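Local coordinates for protein FACT complex subunit (PDB 4KHB) that forms part of the FACT complex, a histone chaperone that probably reorganises nucleosomes during transcription, replication and DNA repair, at residues I29-N34 with S114-E119. Numbering follows the deposited sequence.
Sequences IDQKNN and SNLKRE
The backbones of Q31 and L116 come closest, 7.4 Å between their CA atoms, where the end of strand 28-30 and the turn after it face helix 103-121. L116 spans this gap, its CB directed at the turn and its two methyls dividing the work. CD1 reaches I29 CG2 at 3.9 Å and lies 4.2 Å from both CA and CG of Q31. Branched I29 suits a strand and offers CG2, set anti to its backbone N, to the leucine, while I109, Q112 and I113 of the same helix flank it. CD2 lies 3.6 Å from N34 OD1, a van der Waals contact of a methyl with an amide oxygen at the surface. That oxygen accepts from a water at 2.8 Å, which also donates to L116 O at 3.2 Å, so one water links turn and helix where no direct hydrogen bond does. D30 shapes the turn: its O accepts from N33 N, and its OD2 accepts from N33 ND2 at 2.7 Å. N34 takes a left-handed conformation (phi 56°, psi 46°), which asparagine tolerates well, before strand 35-40. The C-terminal helix against an edge strand and turn fits the PH-like fold, where such a helix closes one end of the two-sheet barrel, here one domain of Spt16.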
ATOM      1  N   ILE A  29       1.507   5.244 -14.924  1.00 25.61           N
ATOM      2  CA  ILE A  29       2.766   5.885 -15.276  1.00 23.57           C
ATOM      3  C   ILE A  29       2.511   7.377 -15.402  1.00 21.58           C
ATOM      4  O   ILE A  29       1.621   7.800 -16.141  1.00 25.22           O
ATOM      5  CB  ILE A  29       3.344   5.354 -16.608  1.00 19.19           C
ATOM      6  CG1 ILE A  29       3.334   3.822 -16.630  1.00 22.28           C
ATOM      7  CG2 ILE A  29       4.747   5.919 -16.855  1.00 22.56           C
ATOM      8  CD1 ILE A  29       4.315   3.185 -15.666  1.00 24.20           C
ATOM      9  N   ASP A  30       3.280   8.172 -14.665  1.00 21.86           N
ATOM     10  CA  ASP A  30       3.134   9.615 -14.727  1.00 23.80           C
ATOM     11  C   ASP A  30       4.441  10.162 -15.260  1.00 24.15           C
ATOM     12  O   ASP A  30       5.314  10.580 -14.494  1.00 18.92           O
ATOM     13  CB  ASP A  30       2.820  10.202 -13.348  1.00 19.34           C
ATOM     14  CG  ASP A  30       2.394  11.660 -13.417  1.00 27.27           C
ATOM     15  OD1 ASP A  30       2.435  12.250 -14.520  1.00 26.94           O
ATOM     16  OD2 ASP A  30       2.015  12.219 -12.367  1.00 25.83           O
ATOM     17  N   GLN A  31       4.567  10.136 -16.584  1.00 22.44           N
ATOM     18  CA  GLN A  31       5.781  10.561 -17.260  1.00 25.40           C
ATOM     19  C   GLN A  31       6.071  11.998 -16.873  1.00 19.97           C
ATOM     20  O   GLN A  31       7.221  12.423 -16.818  1.00 16.81           O
ATOM     21  CB  GLN A  31       5.647  10.432 -18.783  1.00 16.44           C
ATOM     22  CG  GLN A  31       5.220   9.058 -19.300  1.00 21.19           C
ATOM     23  CD  GLN A  31       3.727   8.813 -19.169  1.00 30.04           C
ATOM     24  OE1 GLN A  31       2.998   9.635 -18.612  1.00 26.95           O
ATOM     25  NE2 GLN A  31       3.264   7.685 -19.696  1.00 31.60           N
ATOM     26  N   LYS A  32       5.004  12.730 -16.576  1.00 28.98           N
ATOM     27  CA  LYS A  32       5.092  14.145 -16.292  1.00 25.38           C
ATOM     28  C   LYS A  32       5.943  14.454 -15.077  1.00 26.00           C
ATOM     29  O   LYS A  32       6.708  15.422 -15.057  1.00 20.48           O
ATOM     30  CB  LYS A  32       3.689  14.697 -16.040  1.00 31.24           C
ATOM     31  CG  LYS A  32       3.169  15.639 -17.102  1.00 26.96           C
ATOM     32  CD  LYS A  32       4.206  16.645 -17.515  1.00 40.17           C
ATOM     33  CE  LYS A  32       4.934  16.163 -18.748  1.00 47.60           C
ATOM     34  NZ  LYS A  32       5.127  17.201 -19.724  1.00 45.32           N
ATOM     35  N   ASN A  33       5.812  13.608 -14.068  1.00 20.96           N
ATOM     36  CA  ASN A  33       6.493  13.811 -12.809  1.00 19.96           C
ATOM     37  C   ASN A  33       7.624  12.803 -12.613  1.00 18.73           C
ATOM     38  O   ASN A  33       8.137  12.649 -11.502  1.00 20.38           O
ATOM     39  CB  ASN A  33       5.472  13.756 -11.671  1.00 22.57           C
ATOM     40  CG  ASN A  33       4.494  14.925 -11.713  1.00 25.01           C
ATOM     41  OD1 ASN A  33       4.893  16.089 -11.662  1.00 21.67           O
ATOM     42  ND2 ASN A  33       3.209  14.614 -11.844  1.00 18.66           N
ATOM     43  N   ASN A  34       7.998  12.120 -13.698  1.00 16.33           N
ATOM     44  CA  ASN A  34       9.075  11.129 -13.672  1.00 18.49           C
ATOM     45  C   ASN A  34       8.807  10.069 -12.621  1.00 17.40           C
ATOM     46  O   ASN A  34       9.699   9.703 -11.854  1.00 15.00           O
ATOM     47  CB  ASN A  34      10.444  11.781 -13.423  1.00 19.93           C
ATOM     48  CG  ASN A  34      11.403  11.595 -14.590  1.00 17.80           C
ATOM     49  OD1 ASN A  34      11.277  10.650 -15.369  1.00 25.03           O
ATOM     50  ND2 ASN A  34      12.385  12.481 -14.695  1.00 27.34           N
ATOM     51  N   SER A 114      11.303   1.560 -19.250  1.00 17.43           N
ATOM     52  CA  SER A 114      12.641   1.447 -19.819  1.00 25.48           C
ATOM     53  C   SER A 114      12.996   2.721 -20.577  1.00 23.55           C
ATOM     54  O   SER A 114      14.128   3.198 -20.512  1.00 24.80           O
ATOM     55  CB  SER A 114      12.742   0.234 -20.748  1.00 18.88           C
ATOM     56  OG  SER A 114      12.393  -0.967 -20.082  1.00 28.01           O
ATOM     57  N   ASN A 115      12.015   3.265 -21.294  1.00 24.50           N
ATOM     58  CA  ASN A 115      12.208   4.473 -22.088  1.00 34.61           C
ATOM     59  C   ASN A 115      12.391   5.705 -21.203  1.00 26.85           C
ATOM     60  O   ASN A 115      13.161   6.608 -21.532  1.00 35.47           O
ATOM     61  CB  ASN A 115      11.037   4.658 -23.068  1.00 27.12           C
ATOM     62  CG  ASN A 115      11.224   5.843 -24.000  1.00 48.26           C
ATOM     63  OD1 ASN A 115      12.350   6.257 -24.283  1.00 66.35           O
ATOM     64  ND2 ASN A 115      10.118   6.388 -24.489  1.00 58.48           N
ATOM     65  N   LEU A 116      11.671   5.735 -20.083  1.00 22.77           N
ATOM     66  CA  LEU A 116      11.831   6.782 -19.079  1.00 27.52           C
ATOM     67  C   LEU A 116      13.203   6.674 -18.415  1.00 26.31           C
ATOM     68  O   LEU A 116      13.851   7.683 -18.131  1.00 29.54           O
ATOM     69  CB  LEU A 116      10.722   6.693 -18.023  1.00 23.43           C
ATOM     70  CG  LEU A 116       9.477   7.558 -18.252  1.00 31.25           C
ATOM     71  CD1 LEU A 116       8.408   7.298 -17.202  1.00 30.10           C
ATOM     72  CD2 LEU A 116       9.853   9.025 -18.262  1.00 29.30           C
ATOM     73  N   LYS A 117      13.633   5.495 -18.098  1.00 27.82           N
ATOM     74  CA  LYS A 117      14.880   5.280 -17.432  1.00 30.62           C
ATOM     75  C   LYS A 117      16.074   5.760 -18.203  1.00 31.11           C
ATOM     76  O   LYS A 117      17.035   6.168 -17.655  1.00 29.38           O
ATOM     77  CB  LYS A 117      15.016   3.793 -17.161  1.00 22.67           C
ATOM     78  CG  LYS A 117      16.245   3.393 -16.438  1.00 26.23           C
ATOM     79  CD  LYS A 117      16.145   3.882 -15.008  1.00 30.95           C
ATOM     80  CE  LYS A 117      17.375   4.573 -14.503  1.00 24.08           C
ATOM     81  NZ  LYS A 117      17.046   5.353 -13.320  1.00 26.87           N
ATOM     82  N   ARG A 118      15.986   5.702 -19.502  1.00 36.05           N
ATOM     83  CA  ARG A 118      17.101   6.029 -20.350  1.00 39.49           C
ATOM     84  C   ARG A 118      17.373   7.529 -20.464  1.00 42.91           C
ATOM     85  O   ARG A 118      18.512   7.955 -20.406  1.00 44.75           O
ATOM     86  CB  ARG A 118      17.008   5.224 -21.654  1.00 45.10           C
ATOM     87  CG  ARG A 118      16.841   5.945 -22.958  1.00 47.92           C
ATOM     88  CD  ARG A 118      16.547   4.944 -24.061  1.00 57.98           C
ATOM     89  NE  ARG A 118      15.742   3.812 -23.613  1.00 62.80           N
ATOM     90  CZ  ARG A 118      15.072   2.984 -24.414  1.00 68.81           C
ATOM     91  NH1 ARG A 118      14.385   1.983 -23.889  1.00 61.96           N
ATOM     92  NH2 ARG A 118      15.096   3.144 -25.736  1.00 66.13           N
ATOM     93  N   GLU A 119      16.319   8.320 -20.482  1.00 41.15           N
ATOM     94  CA  GLU A 119      16.465   9.715 -20.271  1.00 42.86           C
ATOM     95  C   GLU A 119      16.988   9.974 -18.907  1.00 38.85           C
ATOM     96  O   GLU A 119      17.763  10.857 -18.741  1.00 45.43           O
ATOM     97  CB  GLU A 119      15.142  10.473 -20.462  1.00 42.08           C
ATOM     98  CG  GLU A 119      14.397  10.147 -21.714  1.00 48.44           C
ATOM     99  CD  GLU A 119      15.298   9.716 -22.864  1.00 61.95           C
ATOM    100  OE1 GLU A 119      16.309  10.393 -23.109  1.00 59.55           O
ATOM    101  OE2 GLU A 119      15.008   8.697 -23.503  1.00 62.93           O
TER
HETATM  102  O   HOH W   1      13.620  10.708 -16.974  1.00 28.75           O